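Local structure of ATP-dependent DNA helicase uvsW (2OCA) at residues I299-L304 with D453-A458; K346-F351 with N416-V421; S428-L433 with I482-R487. The protein couples ATP hydrolysis to 3'-5' translocation and unwinding of duplex DNA, driving branch migration of Holliday junctions in phage T4 recombination and repair. The protein carries 1 engineered substitution. All coordinates share one frame; numbering follows the deposited sequence.

Contact 1. Residues I299-L304 with D453-A458; sequences INSIFL and DLIDDA. Unlike the reference sequence in segment 453-458: Asp457 (reference Ser).
Phe303 and Ile455 lie side by side on one face of a parallel strand pair, where the packing between 299-304 and 453-458 is tight. The CD1 methyl of Ile455 sits over the phenyl face, 4.0 Å from the centroid of the Phe303 ring and 19° off its normal, a CH-pi contact. Ile455 CG2 reaches the CE1 corner of the same ring at 3.9 Å, so both branches of this beta-branched residue are used. Its CG1 stands beside the backbone N, chi1 -58°, which leaves CG2 and the CG1-CD1 arm spread along the phenyl group. Helix 476-490 brings Ile485 against Phe303. Ile455, under the ring, is buried, whereas Phe303 alone among the touching residues stays partly exposed, so the solvent side is here. On the other face Leu454 CD2 packs at 3.9 Å against Ile302 CB, and Trp335 of helix 330-344 closes over the pair.

The C-terminal end is more polar: Leu304 CD2 lies 3.9 Å from Asp456 OD1, beside the carboxylate. Five backbone bonds join the strands, the straightest from Ile455 N to Ile302 O at 2.8 Å.

The buried acids find partners beyond the pair: Asp453 meets Arg484 and Tyr488, Asp456 meets Arg332 and Tyr306, and Asp457, which differs from the reference serine, meets Tyr471. Apolar side chains thus fill the middle, while aspartates, probably charged, link the strand to both flanking helices and to neighbouring loops.

Contact 2. Residues K346-F351 with N416-V421; sequences KDENAF and NLHHVV
Phe351, the residue most covered here, lays its ring against Leu417. The leucine CD2 stands over one face, 3.9 Å from the centroid of the Phe351 ring in a CH-pi contact, and CD1 comes to the ring's CD1 side. Leucine suits the place because its forked end offers two methyls to the ring. CG anti to the backbone N (chi1 -155°) brings that fork back to the phenyl group.

Asn349 comes next. Its side-chain ND2 donates to Asn416 O at 3.0 Å, close to the amide plane, and gives a second bond to Gly396 O; OD1 receives Ile399 N. The amide therefore joins its strand to Asn416 and the loop at Gly396 and Ile399, while backbone Asn349 O takes both His418 N and His419 N.

His419, third, packs CB 4.0 Å from Ala350 CB and bonds through ND1 to Trp452. At the ring edge NE2 makes a weak 3.4 Å bond to Glu348 OE1, an oxygen not surely placed, the two planes nearly perpendicular (88°). Val421 N donates to Phe351 O, nearly straight at 173°. Parallel pairing of this kind, between strands separated by two others in sequence, belongs to the central sheet of the RecA-like C-terminal helicase domain.

Contact 3. Residues S428-L433 with I482-R487; sequences SKIIVL and IDRIQR
The chain at 428-430 runs as an irregular loop past one flank of helix 476-490, coming closest where Ser428 CA lies 5.3 Å from Asp483 CA, and then turns into helix 431-440. Ser428 gives the contact its direct polar link: OG donates to Asp483 OD2 at 2.8 Å, meeting the oxygen on its anti side, 18° out of the carboxylate plane. A short hydroxyl suits a loop this near the helix, and the acid reaches it with CG beside its own backbone N, chi1 -76°.

One turn along the helix, Arg487 bends back through chi2 and chi3 and brings one face of its guanidinium under Ser428 O, with NH2 3.5 Å away at an angle too poor for a bond. A water also links the two segments, accepting from Ile430 N at 3.2 Å and, weakly, from Arg487 NE. Residues 428-430 lie in the first loop of the beta-alpha-beta crossover formed by strand 417-422, helix 431-440 and parallel strand 450-457 in the RecA-like C-terminal domain; helix 476-490 follows that last strand.

Ile430 supplies the apolar part. Its CG2 packs 3.6 Å from Arg484 CG: Ile430 and Arg484 run antiparallel past one another, methyl against the arginine's aliphatic stem. The charged end of Arg484 goes on to Asp453 on the strand beneath and to Lys427 O, while Tyr488 also borders Ile430.

In the fold
All three contacts belong to the second of the two RecA-like helicase domains. Contacts 1 and 2 share its seven-stranded parallel sheet, their centres about 18 Å apart, on neighbouring strands 450-457 and 417-422; they touch where Leu454 packs on Val421. Contact 3, its centre about 12 Å from that of contact 1, joins helix 476-490 to the loop that leads into helix 431-440; the two contacts meet in a sheet-to-helix junction that includes Ile299 on Leu433. Contact 2 touches contact 1 but not contact 3. Along the chain, contact 2 is nested within contact 1, closing before contact 3 opens, whereas contacts 1 and 3 interleave, so distant parts of the sequence build one compact domain.

Contact 1. Residues I299-L304 with D453-A458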
loop_
_atom_site.group_PDB
_atom_site.type_symbol
_atom_site.label_atom_id
_atom_site.label_comp_id
_atom_site.label_asym_id
_atom_site.label_seq_id
_atom_site.Cartn_x
_atom_site.Cartn_y
_atom_site.Cartn_z
ATOM N N ILE A 299 5.806 -9.063 7.900
ATOM C CA ILE A 299 6.894 -9.959 7.505
ATOM C C ILE A 299 7.552 -9.577 6.183
ATOM O O ILE A 299 6.875 -9.346 5.190
ATOM C CB ILE A 299 6.398 -11.411 7.377
ATOM C CG1 ILE A 299 5.764 -11.867 8.693
ATOM C CG2 ILE A 299 7.556 -12.325 7.014
ATOM C CD1 ILE A 299 5.038 -13.185 8.581
ATOM N N ASN A 300 8.877 -9.529 6.178
ATOM C CA ASN A 300 9.646 -9.195 4.984
ATOM C C ASN A 300 10.537 -10.360 4.578
ATOM O O ASN A 300 11.604 -10.566 5.163
ATOM C CB ASN A 300 10.530 -7.978 5.248
ATOM C CG ASN A 300 9.839 -6.679 4.937
ATOM O OD1 ASN A 300 8.647 -6.525 5.191
ATOM N ND2 ASN A 300 10.586 -5.725 4.394
ATOM N N SER A 301 10.105 -11.131 3.585
ATOM C CA SER A 301 10.913 -12.253 3.119
ATOM C C SER A 301 11.981 -11.753 2.160
ATOM O O SER A 301 11.679 -11.311 1.054
ATOM C CB SER A 301 10.042 -13.294 2.421
ATOM O OG SER A 301 9.332 -14.062 3.372
ATOM N N ILE A 302 13.235 -11.812 2.585
ATOM C CA ILE A 302 14.318 -11.359 1.736
ATOM C C ILE A 302 15.072 -12.523 1.107
ATOM O O ILE A 302 15.660 -13.354 1.796
ATOM C CB ILE A 302 15.316 -10.498 2.519
ATOM C CG1 ILE A 302 14.574 -9.378 3.246
ATOM C CG2 ILE A 302 16.362 -9.918 1.564
ATOM C CD1 ILE A 302 13.700 -8.539 2.347
ATOM N N PHE A 303 15.038 -12.577 -0.214
ATOM C CA PHE A 303 15.736 -13.613 -0.950
ATOM C C PHE A 303 17.150 -13.129 -1.228
ATOM O O PHE A 303 17.372 -12.269 -2.079
ATOM C CB PHE A 303 15.018 -13.899 -2.262
ATOM C CG PHE A 303 13.912 -14.893 -2.141
ATOM C CD1 PHE A 303 14.175 -16.254 -2.207
ATOM C CD2 PHE A 303 12.600 -14.473 -1.990
ATOM C CE1 PHE A 303 13.146 -17.184 -2.133
ATOM C CE2 PHE A 303 11.558 -15.405 -1.914
ATOM C CZ PHE A 303 11.841 -16.763 -1.988
ATOM N N LEU A 304 18.099 -13.685 -0.489
ATOM C CA LEU A 304 19.496 -13.327 -0.631
ATOM C C LEU A 304 20.120 -14.280 -1.650
ATOM O O LEU A 304 20.359 -15.448 -1.334
ATOM C CB LEU A 304 20.166 -13.477 0.728
ATOM C CG LEU A 304 21.414 -12.661 1.029
ATOM C CD1 LEU A 304 21.148 -11.173 0.806
ATOM C CD2 LEU A 304 21.812 -12.925 2.486
ATOM N N ASP A 453 12.656 -12.018 7.468
ATOM C CA ASP A 453 12.940 -13.429 7.289
ATOM C C ASP A 453 13.926 -13.602 6.128
ATOM O O ASP A 453 13.557 -13.462 4.965
ATOM C CB ASP A 453 11.634 -14.188 7.016
ATOM C CG ASP A 453 11.865 -15.656 6.705
ATOM O OD1 ASP A 453 12.969 -16.158 7.029
ATOM O OD2 ASP A 453 10.947 -16.305 6.145
ATOM N N LEU A 454 15.179 -13.900 6.453
ATOM C CA LEU A 454 16.198 -14.069 5.429
ATOM C C LEU A 454 16.228 -15.484 4.857
ATOM O O LEU A 454 16.354 -16.476 5.576
ATOM C CB LEU A 454 17.573 -13.695 5.987
ATOM C CG LEU A 454 17.649 -12.365 6.756
ATOM C CD1 LEU A 454 19.079 -12.139 7.227
ATOM C CD2 LEU A 454 17.194 -11.191 5.882
ATOM N N ILE A 455 16.083 -15.563 3.544
ATOM C CA ILE A 455 16.107 -16.828 2.848
ATOM C C ILE A 455 17.383 -16.815 2.043
ATOM O O ILE A 455 17.613 -15.906 1.253
ATOM C CB ILE A 455 14.923 -16.960 1.895
ATOM C CG1 ILE A 455 13.617 -16.822 2.675
ATOM C CG2 ILE A 455 14.981 -18.298 1.176
ATOM C CD1 ILE A 455 12.373 -16.918 1.806
ATOM N N ASP A 456 18.227 -17.811 2.257
ATOM C CA ASP A 456 19.485 -17.890 1.531
ATOM C C ASP A 456 19.246 -18.653 0.245
ATOM O O ASP A 456 19.123 -19.876 0.255
ATOM C CB ASP A 456 20.539 -18.580 2.400
ATOM C CG ASP A 456 20.908 -17.748 3.622
ATOM O OD1 ASP A 456 21.597 -16.721 3.456
ATOM O OD2 ASP A 456 20.496 -18.101 4.746
ATOM N N ASP A 457 19.166 -17.911 -0.860
ATOM C CA ASP A 457 18.915 -18.491 -2.177
ATOM C C ASP A 457 20.194 -18.877 -2.896
ATOM O O ASP A 457 20.836 -18.038 -3.527
ATOM C CB ASP A 457 18.140 -17.502 -3.052
ATOM C CG ASP A 457 17.814 -18.064 -4.427
ATOM O OD1 ASP A 457 18.380 -19.120 -4.795
ATOM O OD2 ASP A 457 16.996 -17.441 -5.145
ATOM N N ALA A 458 20.556 -20.150 -2.796
ATOM C CA ALA A 458 21.744 -20.662 -3.453
ATOM C C ALA A 458 21.293 -21.766 -4.405
ATOM O O ALA A 458 21.973 -22.781 -4.572
ATOM C CB ALA A 458 22.722 -21.210 -2.424
#

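Contact 2. Residues K346-F351 with N416-V421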
loop_
_atom_site.group_PDB
_atom_site.type_symbol
_atom_site.label_atom_id
_atom_site.label_comp_id
_atom_site.label_asym_id
_atom_site.label_seq_id
_atom_site.Cartn_x
_atom_site.Cartn_y
_atom_site.Cartn_z
ATOM N N LYS A 346 17.590 5.015 10.999
ATOM C CA LYS A 346 16.264 5.614 10.842
ATOM C C LYS A 346 15.675 5.837 12.233
ATOM O O LYS A 346 14.459 5.903 12.405
ATOM C CB LYS A 346 15.329 4.690 10.049
ATOM C CG LYS A 346 15.788 4.370 8.629
ATOM C CD LYS A 346 14.659 3.756 7.792
ATOM C CE LYS A 346 14.115 2.473 8.411
ATOM N NZ LYS A 346 12.997 1.874 7.623
ATOM N N ASP A 347 16.554 5.941 13.223
ATOM C CA ASP A 347 16.141 6.149 14.603
ATOM C C ASP A 347 15.145 5.085 15.023
ATOM O O ASP A 347 14.152 5.372 15.684
ATOM C CB ASP A 347 15.531 7.541 14.768
ATOM C CG ASP A 347 16.503 8.648 14.392
ATOM O OD1 ASP A 347 17.577 8.741 15.028
ATOM O OD2 ASP A 347 16.198 9.420 13.457
ATOM N N GLU A 348 15.417 3.850 14.620
ATOM C CA GLU A 348 14.562 2.723 14.959
ATOM C C GLU A 348 15.390 1.618 15.591
ATOM O O GLU A 348 16.582 1.498 15.322
ATOM C CB GLU A 348 13.851 2.200 13.715
ATOM C CG GLU A 348 12.770 3.135 13.215
ATOM C CD GLU A 348 12.053 2.601 11.991
ATOM O OE1 GLU A 348 12.706 2.453 10.934
ATOM O OE2 GLU A 348 10.835 2.332 12.086
ATOM N N ASN A 349 14.754 0.812 16.429
ATOM C CA ASN A 349 15.439 -0.269 17.119
ATOM C C ASN A 349 15.281 -1.615 16.426
ATOM O O ASN A 349 14.186 -1.988 16.004
ATOM C CB ASN A 349 14.931 -0.358 18.558
ATOM C CG ASN A 349 14.926 0.989 19.256
ATOM O OD1 ASN A 349 15.932 1.705 19.263
ATOM N ND2 ASN A 349 13.788 1.342 19.848
ATOM N N ALA A 350 16.390 -2.343 16.326
ATOM C CA ALA A 350 16.412 -3.652 15.682
ATOM C C ALA A 350 16.972 -4.747 16.585
ATOM O O ALA A 350 17.852 -4.513 17.405
ATOM C CB ALA A 350 17.223 -3.580 14.386
ATOM N N PHE A 351 16.446 -5.951 16.401
ATOM C CA PHE A 351 16.846 -7.143 17.141
ATOM C C PHE A 351 17.449 -8.115 16.128
ATOM O O PHE A 351 16.773 -8.524 15.186
ATOM C CB PHE A 351 15.609 -7.803 17.742
ATOM C CG PHE A 351 15.577 -7.828 19.237
ATOM C CD1 PHE A 351 15.863 -6.686 19.977
ATOM C CD2 PHE A 351 15.177 -8.982 19.909
ATOM C CE1 PHE A 351 15.745 -6.692 21.373
ATOM C CE2 PHE A 351 15.055 -9.004 21.295
ATOM C CZ PHE A 351 15.339 -7.856 22.031
ATOM N N ASN A 416 9.852 -0.608 22.505
ATOM C CA ASN A 416 10.124 0.028 21.215
ATOM C C ASN A 416 10.716 -0.833 20.105
ATOM O O ASN A 416 11.405 -0.308 19.231
ATOM C CB ASN A 416 11.041 1.233 21.406
ATOM C CG ASN A 416 10.321 2.423 21.981
ATOM O OD1 ASN A 416 9.253 2.805 21.501
ATOM N ND2 ASN A 416 10.909 3.031 23.007
ATOM N N LEU A 417 10.445 -2.133 20.106
ATOM C CA LEU A 417 11.010 -2.990 19.072
ATOM C C LEU A 417 10.365 -2.817 17.698
ATOM O O LEU A 417 9.230 -3.237 17.477
ATOM C CB LEU A 417 10.933 -4.454 19.498
ATOM C CG LEU A 417 12.001 -5.308 18.813
ATOM C CD1 LEU A 417 13.369 -4.665 19.012
ATOM C CD2 LEU A 417 11.977 -6.719 19.372
ATOM N N HIS A 418 11.110 -2.207 16.779
ATOM C CA HIS A 418 10.635 -1.954 15.419
ATOM C C HIS A 418 10.988 -3.076 14.449
ATOM O O HIS A 418 10.214 -3.390 13.546
ATOM C CB HIS A 418 11.235 -0.648 14.884
ATOM C CG HIS A 418 11.136 0.498 15.840
ATOM N ND1 HIS A 418 9.929 0.987 16.297
ATOM C CD2 HIS A 418 12.093 1.228 16.459
ATOM C CE1 HIS A 418 10.151 1.964 17.158
ATOM N NE2 HIS A 418 11.457 2.130 17.275
ATOM N N HIS A 419 12.159 -3.677 14.633
ATOM C CA HIS A 419 12.604 -4.736 13.741
ATOM C C HIS A 419 13.211 -5.954 14.418
ATOM O O HIS A 419 13.845 -5.856 15.465
ATOM C CB HIS A 419 13.620 -4.171 12.763
ATOM C CG HIS A 419 13.130 -2.971 12.021
ATOM N ND1 HIS A 419 12.379 -3.062 10.870
ATOM C CD2 HIS A 419 13.272 -1.650 12.275
ATOM C CE1 HIS A 419 12.081 -1.850 10.444
ATOM N NE2 HIS A 419 12.611 -0.973 11.279
ATOM N N VAL A 420 13.000 -7.108 13.800
ATOM C CA VAL A 420 13.550 -8.369 14.278
ATOM C C VAL A 420 14.134 -9.036 13.034
ATOM O O VAL A 420 13.412 -9.371 12.097
ATOM C CB VAL A 420 12.461 -9.273 14.902
ATOM C CG1 VAL A 420 13.065 -10.593 15.340
ATOM C CG2 VAL A 420 11.838 -8.577 16.093
ATOM N N VAL A 421 15.451 -9.193 13.021
ATOM C CA VAL A 421 16.148 -9.804 11.894
ATOM C C VAL A 421 16.567 -11.227 12.216
ATOM O O VAL A 421 17.459 -11.438 13.031
ATOM C CB VAL A 421 17.417 -9.004 11.535
ATOM C CG1 VAL A 421 18.067 -9.585 10.296
ATOM C CG2 VAL A 421 17.065 -7.541 11.344
#

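Contact 3. Residues S428-L433 with I482-R487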
loop_
_atom_site.group_PDB
_atom_site.type_symbol
_atom_site.label_atom_id
_atom_site.label_comp_id
_atom_site.label_asym_id
_atom_site.label_seq_id
_atom_site.Cartn_x
_atom_site.Cartn_y
_atom_site.Cartn_z
ATOM N N SER A 428 11.101 -25.167 8.348
ATOM C CA SER A 428 9.929 -25.012 7.499
ATOM C C SER A 428 8.731 -24.544 8.302
ATOM O O SER A 428 7.647 -24.348 7.751
ATOM C CB SER A 428 9.590 -26.332 6.820
ATOM O OG SER A 428 10.597 -26.694 5.902
ATOM N N LYS A 429 8.929 -24.372 9.605
ATOM C CA LYS A 429 7.865 -23.940 10.501
ATOM C C LYS A 429 8.002 -22.452 10.791
ATOM O O LYS A 429 9.075 -21.872 10.619
ATOM C CB LYS A 429 7.942 -24.727 11.808
ATOM C CG LYS A 429 8.084 -26.234 11.620
ATOM C CD LYS A 429 8.548 -26.904 12.907
ATOM C CE LYS A 429 8.961 -28.352 12.670
ATOM N NZ LYS A 429 9.604 -28.951 13.880
ATOM N N ILE A 430 6.915 -21.843 11.251
ATOM C CA ILE A 430 6.908 -20.415 11.541
ATOM C C ILE A 430 6.577 -20.070 12.994
ATOM O O ILE A 430 6.217 -18.932 13.306
ATOM C CB ILE A 430 5.897 -19.697 10.638
ATOM C CG1 ILE A 430 4.505 -20.291 10.850
ATOM C CG2 ILE A 430 6.309 -19.843 9.185
ATOM C CD1 ILE A 430 3.393 -19.501 10.195
ATOM N N ILE A 431 6.700 -21.051 13.880
ATOM C CA ILE A 431 6.400 -20.840 15.291
ATOM C C ILE A 431 7.113 -19.600 15.838
ATOM O O ILE A 431 6.534 -18.823 16.601
ATOM C CB ILE A 431 6.786 -22.089 16.130
ATOM C CG1 ILE A 431 5.823 -23.246 15.828
ATOM C CG2 ILE A 431 6.717 -21.766 17.611
ATOM C CD1 ILE A 431 5.755 -23.672 14.367
ATOM N N VAL A 432 8.364 -19.413 15.434
ATOM C CA VAL A 432 9.145 -18.267 15.879
ATOM C C VAL A 432 8.344 -16.974 15.793
ATOM O O VAL A 432 8.492 -16.084 16.631
ATOM C CB VAL A 432 10.423 -18.127 15.046
ATOM C CG1 VAL A 432 11.210 -16.907 15.486
ATOM C CG2 VAL A 432 11.268 -19.380 15.210
ATOM N N LEU A 433 7.499 -16.866 14.775
ATOM C CA LEU A 433 6.671 -15.678 14.624
ATOM C C LEU A 433 5.687 -15.600 15.774
ATOM O O LEU A 433 5.494 -14.534 16.357
ATOM C CB LEU A 433 5.895 -15.714 13.313
ATOM C CG LEU A 433 6.703 -15.480 12.043
ATOM C CD1 LEU A 433 5.756 -15.469 10.870
ATOM C CD2 LEU A 433 7.454 -14.164 12.131
ATOM N N ILE A 482 10.861 -21.229 1.139
ATOM C CA ILE A 482 9.681 -21.362 0.313
ATOM C C ILE A 482 8.565 -21.999 1.139
ATOM O O ILE A 482 7.412 -21.580 1.051
ATOM C CB ILE A 482 10.013 -22.172 -0.965
ATOM C CG1 ILE A 482 11.002 -21.357 -1.817
ATOM C CG2 ILE A 482 8.743 -22.489 -1.759
ATOM C CD1 ILE A 482 11.340 -21.969 -3.153
ATOM N N ASP A 483 8.902 -22.992 1.958
ATOM C CA ASP A 483 7.891 -23.617 2.805
ATOM C C ASP A 483 7.303 -22.566 3.733
ATOM O O ASP A 483 6.113 -22.583 4.024
ATOM C CB ASP A 483 8.478 -24.742 3.658
ATOM C CG ASP A 483 8.728 -26.008 2.869
ATOM O OD1 ASP A 483 8.005 -26.245 1.871
ATOM O OD2 ASP A 483 9.637 -26.774 3.254
ATOM N N ARG A 484 8.148 -21.654 4.198
ATOM C CA ARG A 484 7.717 -20.592 5.092
ATOM C C ARG A 484 6.789 -19.610 4.393
ATOM O O ARG A 484 5.818 -19.135 4.988
ATOM C CB ARG A 484 8.931 -19.854 5.635
ATOM C CG ARG A 484 9.201 -20.102 7.093
ATOM C CD ARG A 484 10.673 -20.290 7.333
ATOM N NE ARG A 484 11.487 -19.198 6.813
ATOM C CZ ARG A 484 12.777 -19.331 6.528
ATOM N NH1 ARG A 484 13.361 -20.505 6.722
ATOM N NH2 ARG A 484 13.482 -18.309 6.045
ATOM N N ILE A 485 7.089 -19.305 3.133
ATOM C CA ILE A 485 6.276 -18.372 2.357
ATOM C C ILE A 485 4.896 -18.960 2.116
ATOM O O ILE A 485 3.888 -18.258 2.212
ATOM C CB ILE A 485 6.961 -18.019 1.003
ATOM C CG1 ILE A 485 8.133 -17.075 1.265
ATOM C CG2 ILE A 485 5.981 -17.355 0.050
ATOM C CD1 ILE A 485 9.040 -16.887 0.079
ATOM N N GLN A 486 4.849 -20.250 1.808
ATOM C CA GLN A 486 3.572 -20.904 1.574
ATOM C C GLN A 486 2.758 -20.909 2.874
ATOM O O GLN A 486 1.531 -20.840 2.850
ATOM C CB GLN A 486 3.791 -22.333 1.078
ATOM C CG GLN A 486 2.501 -23.068 0.790
ATOM C CD GLN A 486 1.620 -22.323 -0.195
ATOM O OE1 GLN A 486 2.004 -22.091 -1.348
ATOM N NE2 GLN A 486 0.429 -21.938 0.253
ATOM N N ARG A 487 3.447 -20.974 4.010
ATOM C CA ARG A 487 2.770 -20.976 5.297
ATOM C C ARG A 487 2.224 -19.584 5.612
ATOM O O ARG A 487 1.142 -19.465 6.172
ATOM C CB ARG A 487 3.717 -21.432 6.408
ATOM C CG ARG A 487 3.067 -21.480 7.785
ATOM C CD ARG A 487 2.194 -22.721 8.024
ATOM N NE ARG A 487 2.993 -23.907 8.337
ATOM C CZ ARG A 487 3.702 -24.597 7.446
ATOM N NH1 ARG A 487 3.712 -24.228 6.171
ATOM N NH2 ARG A 487 4.410 -25.655 7.829
HETATM O O HOH W 1 4.409 -23.848 11.136
#